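Local structure of epsin-2 (Saccharomyces cerevisiae, 6ENR) at residues A[83-88]-A[140-145]. The protein binds membranes enriched in phosphatidylinositol 4,5-bisphosphate or 3,5-bisphosphate through its ENTH domain, the part present here, and is required for endocytosis and actin localization. Residues are numbered along the deposited sequence; the frame is centred on the assembly and turned at random.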
loop_
_atom_site.group_PDB
_atom_site.type_symbol
_atom_site.label_atom_id
_atom_site.label_comp_id
_atom_site.label_asym_id
_atom_site.label_seq_id
_atom_site.Cartn_x
_atom_site.Cartn_y
_atom_site.Cartn_z
ATOM N N LEU A 83 -6.322 2.048 0.104
ATOM C CA LEU A 83 -6.490 3.461 0.402
ATOM C C LEU A 83 -6.822 4.309 -0.817
ATOM O O LEU A 83 -7.579 5.295 -0.738
ATOM C CB LEU A 83 -5.240 3.980 1.112
ATOM C CG LEU A 83 -4.972 3.487 2.511
ATOM C CD1 LEU A 83 -3.672 4.089 2.991
ATOM C CD2 LEU A 83 -6.108 3.730 3.482
ATOM N N VAL A 84 -6.202 4.036 -1.941
ATOM C CA VAL A 84 -6.497 4.858 -3.118
ATOM C C VAL A 84 -7.945 4.773 -3.594
ATOM O O VAL A 84 -8.460 5.720 -4.197
ATOM C CB VAL A 84 -5.532 4.610 -4.277
ATOM C CG1 VAL A 84 -4.104 4.926 -3.883
ATOM C CG2 VAL A 84 -5.745 3.291 -4.915
ATOM N N ARG A 85 -8.618 3.676 -3.259
ATOM C CA ARG A 85 -10.086 3.555 -3.517
ATOM C C ARG A 85 -10.984 3.963 -2.400
ATOM O O ARG A 85 -11.969 4.693 -2.629
ATOM C CB ARG A 85 -10.387 2.102 -3.831
ATOM C CG ARG A 85 -9.551 1.517 -4.878
ATOM C CD ARG A 85 -9.671 -0.007 -4.849
ATOM N NE ARG A 85 -9.369 -0.593 -6.142
ATOM C CZ ARG A 85 -8.163 -0.754 -6.654
ATOM N NH1 ARG A 85 -7.085 -0.407 -5.972
ATOM N NH2 ARG A 85 -8.028 -1.278 -7.877
ATOM N N PHE A 86 -10.621 3.616 -1.150
ATOM C CA PHE A 86 -11.501 3.822 0.009
ATOM C C PHE A 86 -11.081 4.877 1.020
ATOM O O PHE A 86 -11.915 5.265 1.858
ATOM C CB PHE A 86 -11.683 2.507 0.724
ATOM C CG PHE A 86 -12.315 1.476 -0.169
ATOM C CD1 PHE A 86 -13.638 1.603 -0.544
ATOM C CD2 PHE A 86 -11.547 0.492 -0.722
ATOM C CE1 PHE A 86 -14.171 0.722 -1.475
ATOM C CE2 PHE A 86 -12.070 -0.407 -1.607
ATOM C CZ PHE A 86 -13.381 -0.297 -1.984
ATOM N N GLY A 87 -9.851 5.338 0.911
ATOM C CA GLY A 87 -9.383 6.341 1.809
ATOM C C GLY A 87 -9.498 7.748 1.277
ATOM O O GLY A 87 -10.075 8.031 0.215
ATOM N N SER A 88 -8.921 8.643 2.049
ATOM C CA SER A 88 -8.848 10.058 1.699
ATOM C C SER A 88 -8.234 10.302 0.303
ATOM O O SER A 88 -7.270 9.650 -0.129
ATOM C CB SER A 88 -7.913 10.721 2.771
ATOM O OG SER A 88 -7.682 12.025 2.455
ATOM N N ARG A 140 -11.558 7.664 -10.536
ATOM C CA ARG A 140 -12.687 8.477 -10.073
ATOM C C ARG A 140 -13.994 7.698 -9.953
ATOM O O ARG A 140 -14.753 7.882 -8.988
ATOM C CB ARG A 140 -12.809 9.649 -10.997
ATOM C CG ARG A 140 -13.782 10.725 -10.652
ATOM C CD ARG A 140 -13.289 11.884 -11.482
ATOM N NE ARG A 140 -14.282 12.874 -11.794
ATOM C CZ ARG A 140 -14.032 13.919 -12.570
ATOM N NH1 ARG A 140 -12.814 14.101 -13.090
ATOM N NH2 ARG A 140 -15.011 14.780 -12.816
ATOM N N GLU A 141 -14.253 6.837 -10.941
ATOM C CA GLU A 141 -15.398 5.929 -10.874
ATOM C C GLU A 141 -15.372 5.059 -9.625
ATOM O O GLU A 141 -16.437 4.906 -8.941
ATOM C CB GLU A 141 -15.517 5.098 -12.170
ATOM C CG GLU A 141 -16.609 4.039 -12.168
ATOM C CD GLU A 141 -17.914 4.514 -12.790
ATOM O OE1 GLU A 141 -18.225 5.724 -12.596
ATOM O OE2 GLU A 141 -18.595 3.666 -13.464
ATOM N N GLU A 142 -14.216 4.439 -9.340
ATOM C CA GLU A 142 -14.092 3.590 -8.180
ATOM C C GLU A 142 -14.273 4.353 -6.897
ATOM O O GLU A 142 -15.040 3.925 -6.007
ATOM C CB GLU A 142 -12.796 2.786 -8.230
ATOM C CG GLU A 142 -12.913 1.768 -9.368
ATOM C CD GLU A 142 -11.865 0.702 -9.310
ATOM O OE1 GLU A 142 -11.627 0.207 -8.202
ATOM O OE2 GLU A 142 -11.283 0.375 -10.369
ATOM N N ARG A 143 -13.601 5.497 -6.807
ATOM C CA ARG A 143 -13.685 6.367 -5.643
ATOM C C ARG A 143 -15.066 6.876 -5.454
ATOM O O ARG A 143 -15.499 7.104 -4.292
ATOM C CB ARG A 143 -12.684 7.534 -5.770
ATOM C CG ARG A 143 -11.295 7.062 -5.502
ATOM C CD ARG A 143 -10.265 8.214 -5.365
ATOM N NE ARG A 143 -10.619 9.059 -4.241
ATOM C CZ ARG A 143 -10.396 8.774 -2.938
ATOM N NH1 ARG A 143 -9.781 7.649 -2.536
ATOM N NH2 ARG A 143 -10.838 9.601 -2.057
ATOM N N SER A 144 -15.846 6.979 -6.537
ATOM C CA SER A 144 -17.262 7.450 -6.403
ATOM C C SER A 144 -18.175 6.457 -5.675
ATOM O O SER A 144 -19.185 6.838 -5.087
ATOM C CB SER A 144 -17.878 7.781 -7.790
ATOM O OG SER A 144 -18.455 6.579 -8.373
ATOM N N MET A 145 -17.802 5.181 -5.708
ATOM C CA MET A 145 -18.512 4.137 -4.988
ATOM C C MET A 145 -18.176 3.990 -3.512
ATOM O O MET A 145 -18.862 3.237 -2.816
ATOM C CB MET A 145 -18.244 2.787 -5.655
ATOM C CG MET A 145 -18.730 2.755 -7.083
ATOM S SD MET A 145 -18.066 1.311 -7.944
ATOM C CE MET A 145 -18.203 1.984 -9.572
HETATM O O HOH W 1 -10.692 -2.440 -9.018
#
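E142 and R143, on the last helix of the all-helical ENTH domain, meet the C-terminal end of helix 70-86 and the turn that follows it. Here an arginine side chain donates to backbone carbonyls at and just past the end of helix 70-86. E142 comes first in sequence. Its side chain runs beside that of R85, both pointing the same way. E142 OE1 and R85 NE form a salt bridge of 3.2 Å with a weak, bent hydrogen bond. The guanidinium and carboxylate planes are turned 57° apart. One water joins the pair again, accepting from R85 NH2 at its edge and donating to E142 OE1. The other end of the R85 guanidinium is taken by D81, through NH1.

R143 follows. Its chain turns about the CG-CD bond (chi3 62°), which brings the guanidinium up to the carbonyls with its edge toward them. R143 NH1 donates to V84 O at 2.9 Å, almost straight (164°), from above the carbonyl plane. R143 CD passes 3.3 Å from the same V84 O. The helix stops at F86, and G87 is the first residue past it; G87 O is turned to R143. E89 adds a weak, long ion pair at NH2, and V92 of helix 89-97 touches the side chain. An alanine in place of R143 would probably leave V84 O and G87 O without these donors and weaken the tie between helix 136-144 and the link at G87-S88. G87 O is gripped end-on by both terminal nitrogens of R143, with NH1 at 2.8 Å and NH2 at 2.9 Å, and lies almost in the guanidinium plane.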